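Local coordinates for viral protein F93 (Sulfolobus turreted icosahedral virus, PDB 2CO5) that probably binds DNA through a winged-helix domain, as a small homodimeric intracellular protein of a virus that infects hyperthermophilic archaea, at residues I9-I14 against Y48-S53; N21-E26 against L71-K76. All blocks are in the same frame, centred on the assembly; numbering follows the deposited sequence.

In the fold
Both contacts belong to one winged-helix domain, and their centres lie 13 Å apart. Interaction 1 packs helix 9-20 against helix 44-56 about 5 Å from the centre of the chain; interaction 2, about 9 Å from it, pairs strand 24-26 with strand 70-73. Helix 9-20 runs almost directly into strand 24-26, so the four segments alternate along the sequence and neither contact is local. They also touch: CG2 of Ile51, in interaction 1, lies 4.1 Å from CD2 of Leu71, in interaction 2, which joins helix 44-56 to the small sheet. Helix 44-56 occupies the place of the recognition helix in this fold; no DNA is present.

Interaction 1: residues I9-I14 against Y48-S53; sequences INYYII and YPLIDS
Leu50 reaches from helix 44-56 to helix 9-20 and meets three side chains there with different parts of its own. Its CG stands anti to the carbonyl carbon (chi1 -66°) and CD1 continues the chain in a trans step, so that the two methyls separate. CD1 goes to CB of Asn10, at 3.7 Å; CD2 goes to the far end of Tyr11, 3.6 Å from its CZ. The methyl meets the tyrosine ring obliquely, while the carbonyl O of Leu50 lies at the ring edge, in its plane, 3.9 Å from CE1. From the next turn of helix 9-20, Ile14 brings its extended CG1 branch across Leu50 at a slant, and its CD1 ends 3.8 Å from Leu50 CB. The helix segments cross at -72° with their axes 10.9 Å apart, a separation spanned by these long side chains. In the winged-helix fold, helices 30-38 and 44-56 would form the helix-turn-helix, with 44-56 in the recognition position, and helix 9-20 is the first helix, packed against that unit. The direct contact is apolar, with no hydrogen bond between the segments. At its border, however, a water joins the two helices, 2.9 Å from Tyr11 OH and 2.7 Å from Ser53 OG, giving the phenol oxygen a polar partner beside the leucine methyl. Leu54 adds to the same layer, touching both Tyr11 and Ile14, and Tyr6 meets the Tyr11 ring edge-to-face. Farther round helix 9-20, Tyr12 and Ile13 pack on Ile91 of the second subunit.

Interaction 2: residues N21-E26 against L71-K76; sequences NGSRLE and LFLTEK
Two backbone hydrogen bonds join strand 24-26 to strand 70-73, the central strand in the three-stranded antiparallel sheet of the winged helix, and a third comes from the turn just before strand 24-26. Leu25 and Leu71 form a hydrogen-bonded pair: Leu25 N gives a nearly straight bond (166°) in the carbonyl plane of Leu71 O, and Leu71 N returns one of 2.7 Å to Leu25 O from above the carbonyl plane. Leu73 N reaches O of Ser23, the residue preceding strand 24-26, at 2.9 Å. Arg24 and Phe72 are the intervening non-hydrogen-bonded pair, flanked by CA-H...O contacts from Phe72 CA to Ser23 O and from Arg24 CA to Leu71 O. Their side chains run side by side on one sheet face, the guanidinium and ring planes 88° apart; Arg61 makes a cation-pi contact with the same ring. Leu25 and Leu71 turn to the other face and pack on Leu30 of helix 30-38. Behind this pairing, a type I' turn from Asn21 to Arg24 swings the chain into the strand, with Gly22, at positive phi, as the C-prime residue of the Schellman motif ending helix 9-20. At the other end, Thr74 N-caps helix 75-92, its OG1 bonded to Gly77 N. Chi1 of Arg24 (-175°, CG anti to the backbone N) sets its CG 3.5 Å from Phe72 CE2, and the chain, extended from there, carries Arg24 NE to 3.7 Å from the same Phe72 CE2.

Interaction 1: residues I9-I14 against Y48-S53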
# COMPACT_ATOMS: atom_id res chain seq x y z
N ILE B 9 1.96 3.04 0.50
CA ILE B 9 1.11 4.21 0.49
C ILE B 9 1.94 5.52 0.45
O ILE B 9 1.54 6.47 -0.20
CB ILE B 9 0.11 4.19 1.68
CG1 ILE B 9 -1.16 4.97 1.32
CG2 ILE B 9 0.76 4.70 2.97
CD1 ILE B 9 -1.95 4.33 0.20
N ASN B 10 3.09 5.53 1.11
CA ASN B 10 3.90 6.74 1.18
C ASN B 10 4.53 7.09 -0.17
O ASN B 10 4.67 8.28 -0.49
CB ASN B 10 4.97 6.61 2.27
CG ASN B 10 4.41 6.86 3.66
OD1 ASN B 10 5.09 6.66 4.67
ND2 ASN B 10 3.17 7.33 3.73
N TYR B 11 4.88 6.08 -0.96
CA TYR B 11 5.35 6.31 -2.33
C TYR B 11 4.22 6.85 -3.19
O TYR B 11 4.41 7.80 -3.94
CB TYR B 11 5.90 5.03 -2.96
CG TYR B 11 7.31 4.66 -2.53
CD1 TYR B 11 8.36 5.57 -2.62
CD2 TYR B 11 7.60 3.38 -2.09
CE1 TYR B 11 9.65 5.22 -2.25
CE2 TYR B 11 8.90 3.02 -1.72
CZ TYR B 11 9.91 3.94 -1.81
OH TYR B 11 11.18 3.60 -1.43
N TYR B 12 3.03 6.25 -3.09
CA TYR B 12 1.87 6.73 -3.83
C TYR B 12 1.57 8.18 -3.48
O TYR B 12 1.37 9.01 -4.35
CB TYR B 12 0.64 5.87 -3.55
CG TYR B 12 -0.62 6.42 -4.19
CD1 TYR B 12 -0.85 6.25 -5.56
CD2 TYR B 12 -1.55 7.14 -3.45
CE1 TYR B 12 -1.99 6.77 -6.16
CE2 TYR B 12 -2.69 7.67 -4.04
CZ TYR B 12 -2.90 7.48 -5.40
OH TYR B 12 -4.02 7.98 -6.01
N ILE B 13 1.57 8.47 -2.19
CA ILE B 13 1.29 9.81 -1.71
C ILE B 13 2.30 10.84 -2.25
O ILE B 13 1.90 11.92 -2.68
CB ILE B 13 1.26 9.85 -0.18
CG1 ILE B 13 -0.04 9.21 0.32
CG2 ILE B 13 1.37 11.26 0.32
CD1 ILE B 13 -0.04 8.87 1.78
N ILE B 14 3.59 10.51 -2.22
CA ILE B 14 4.62 11.39 -2.76
C ILE B 14 4.38 11.68 -4.24
O ILE B 14 4.38 12.84 -4.66
CB ILE B 14 6.04 10.81 -2.58
CG1 ILE B 14 6.46 10.85 -1.10
CG2 ILE B 14 7.04 11.58 -3.44
CD1 ILE B 14 7.73 10.09 -0.79
N TYR B 48 12.69 11.90 3.43
CA TYR B 48 13.76 12.26 2.49
C TYR B 48 14.52 11.05 1.93
O TYR B 48 14.92 11.09 0.77
CB TYR B 48 14.69 13.31 3.08
CG TYR B 48 13.97 14.64 3.26
CD1 TYR B 48 13.57 15.39 2.16
CD2 TYR B 48 13.65 15.11 4.52
CE1 TYR B 48 12.89 16.59 2.31
CE2 TYR B 48 12.97 16.31 4.69
CZ TYR B 48 12.60 17.05 3.58
OH TYR B 48 11.93 18.25 3.74
N PRO B 49 14.72 9.99 2.73
CA PRO B 49 15.20 8.74 2.15
C PRO B 49 14.30 8.15 1.07
O PRO B 49 14.82 7.62 0.09
CB PRO B 49 15.27 7.80 3.37
CG PRO B 49 15.54 8.70 4.48
CD PRO B 49 14.66 9.91 4.20
N LEU B 50 12.98 8.24 1.24
CA LEU B 50 12.04 7.81 0.19
C LEU B 50 12.23 8.64 -1.07
O LEU B 50 12.26 8.11 -2.18
CB LEU B 50 10.57 7.93 0.65
CG LEU B 50 10.11 7.01 1.79
CD1 LEU B 50 8.65 7.32 2.16
CD2 LEU B 50 10.28 5.53 1.45
N ILE B 51 12.36 9.96 -0.89
CA ILE B 51 12.64 10.87 -1.98
C ILE B 51 13.95 10.50 -2.69
O ILE B 51 14.00 10.45 -3.92
CB ILE B 51 12.73 12.34 -1.50
CG1 ILE B 51 11.36 12.83 -1.01
CG2 ILE B 51 13.22 13.26 -2.62
CD1 ILE B 51 11.42 14.14 -0.27
N ASP B 52 15.00 10.22 -1.91
CA ASP B 52 16.31 9.87 -2.48
C ASP B 52 16.20 8.65 -3.37
O ASP B 52 16.74 8.64 -4.47
CB ASP B 52 17.34 9.61 -1.38
CG ASP B 52 17.81 10.89 -0.69
OD1 ASP B 52 17.53 12.00 -1.20
OD2 ASP B 52 18.48 10.77 0.36
N SER B 53 15.51 7.63 -2.89
CA SER B 53 15.34 6.40 -3.66
C SER B 53 14.67 6.70 -4.99
O SER B 53 15.12 6.23 -6.03
CB SER B 53 14.54 5.36 -2.85
OG SER B 53 15.30 4.88 -1.75
O HOH W 1 13.49 4.27 0.10

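Interaction 2: residues N21-E26 against L71-K76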
# COMPACT_ATOMS: atom_id res chain seq x y z
N ASN B 21 0.63 18.90 -8.24
CA ASN B 21 1.32 20.17 -8.44
C ASN B 21 1.95 20.27 -9.83
O ASN B 21 2.96 20.96 -10.01
CB ASN B 21 2.37 20.36 -7.35
CG ASN B 21 1.75 20.66 -5.99
OD1 ASN B 21 1.35 21.80 -5.72
ND2 ASN B 21 1.67 19.65 -5.13
N GLY B 22 1.36 19.59 -10.81
CA GLY B 22 1.82 19.64 -12.19
C GLY B 22 3.21 19.08 -12.43
O GLY B 22 3.97 19.63 -13.22
N SER B 23 3.54 17.99 -11.72
CA SER B 23 4.83 17.28 -11.87
C SER B 23 6.06 18.12 -11.50
O SER B 23 7.18 17.78 -11.88
CB SER B 23 4.98 16.70 -13.29
OG SER B 23 4.09 15.62 -13.51
N ARG B 24 5.86 19.19 -10.73
CA ARG B 24 6.96 20.07 -10.32
C ARG B 24 6.66 20.69 -8.96
O ARG B 24 5.64 21.35 -8.79
CB ARG B 24 7.19 21.17 -11.36
CG ARG B 24 8.39 22.07 -11.09
CD ARG B 24 8.32 23.30 -11.98
NE ARG B 24 9.51 24.16 -11.90
CZ ARG B 24 9.80 24.99 -10.89
NH1 ARG B 24 9.00 25.08 -9.83
NH2 ARG B 24 10.91 25.73 -10.94
N LEU B 25 7.56 20.48 -8.01
CA LEU B 25 7.38 21.01 -6.67
C LEU B 25 8.73 21.21 -5.99
O LEU B 25 9.62 20.37 -6.12
CB LEU B 25 6.51 20.07 -5.84
CG LEU B 25 6.12 20.52 -4.42
CD1 LEU B 25 5.14 21.70 -4.46
CD2 LEU B 25 5.54 19.35 -3.64
N GLU B 26 8.88 22.33 -5.29
CA GLU B 26 10.07 22.58 -4.50
C GLU B 26 10.12 21.54 -3.39
O GLU B 26 9.09 21.25 -2.78
CB GLU B 26 10.07 23.98 -3.90
CG GLU B 26 10.31 25.09 -4.93
CD GLU B 26 10.12 26.49 -4.36
OE1 GLU B 26 9.93 26.62 -3.13
OE2 GLU B 26 10.15 27.46 -5.15
N LEU B 71 11.88 19.45 -7.20
CA LEU B 71 11.59 18.09 -7.62
C LEU B 71 10.76 18.12 -8.90
O LEU B 71 9.88 18.97 -9.07
CB LEU B 71 10.84 17.32 -6.52
CG LEU B 71 11.62 17.03 -5.23
CD1 LEU B 71 10.73 16.34 -4.20
CD2 LEU B 71 12.87 16.18 -5.54
N PHE B 72 11.06 17.19 -9.80
CA PHE B 72 10.31 16.99 -11.02
C PHE B 72 9.92 15.52 -11.13
O PHE B 72 10.72 14.64 -10.79
CB PHE B 72 11.16 17.34 -12.24
CG PHE B 72 11.53 18.80 -12.32
CD1 PHE B 72 12.68 19.27 -11.69
CD2 PHE B 72 10.75 19.69 -13.03
CE1 PHE B 72 13.03 20.60 -11.76
CE2 PHE B 72 11.10 21.04 -13.11
CZ PHE B 72 12.24 21.49 -12.46
N LEU B 73 8.70 15.27 -11.60
CA LEU B 73 8.26 13.93 -11.94
C LEU B 73 8.63 13.64 -13.39
O LEU B 73 8.23 14.35 -14.29
CB LEU B 73 6.74 13.82 -11.73
CG LEU B 73 6.12 12.42 -11.72
CD1 LEU B 73 6.65 11.60 -10.56
CD2 LEU B 73 4.61 12.51 -11.66
N THR B 74 9.40 12.58 -13.62
CA THR B 74 9.82 12.19 -14.96
C THR B 74 8.73 11.39 -15.67
O THR B 74 7.73 11.01 -15.06
CB THR B 74 11.08 11.29 -14.90
OG1 THR B 74 10.75 10.05 -14.26
CG2 THR B 74 12.20 12.00 -14.15
N GLU B 75 8.94 11.14 -16.96
CA GLU B 75 8.05 10.29 -17.74
C GLU B 75 7.96 8.91 -17.11
O GLU B 75 6.88 8.34 -17.01
CB GLU B 75 8.55 10.16 -19.18
CG GLU B 75 8.50 11.44 -19.99
CD GLU B 75 9.23 11.32 -21.31
OE1 GLU B 75 9.44 10.18 -21.77
OE2 GLU B 75 9.60 12.37 -21.88
N LYS B 76 9.11 8.38 -16.69
CA LYS B 76 9.17 7.10 -15.99
C LYS B 76 8.30 7.14 -14.72
O LYS B 76 7.60 6.18 -14.40
CB LYS B 76 10.62 6.75 -15.63
CG LYS B 76 10.80 5.42 -14.88
CD LYS B 76 12.27 5.14 -14.55
CE LYS B 76 12.42 3.89 -13.69
NZ LYS B 76 13.83 3.42 -13.57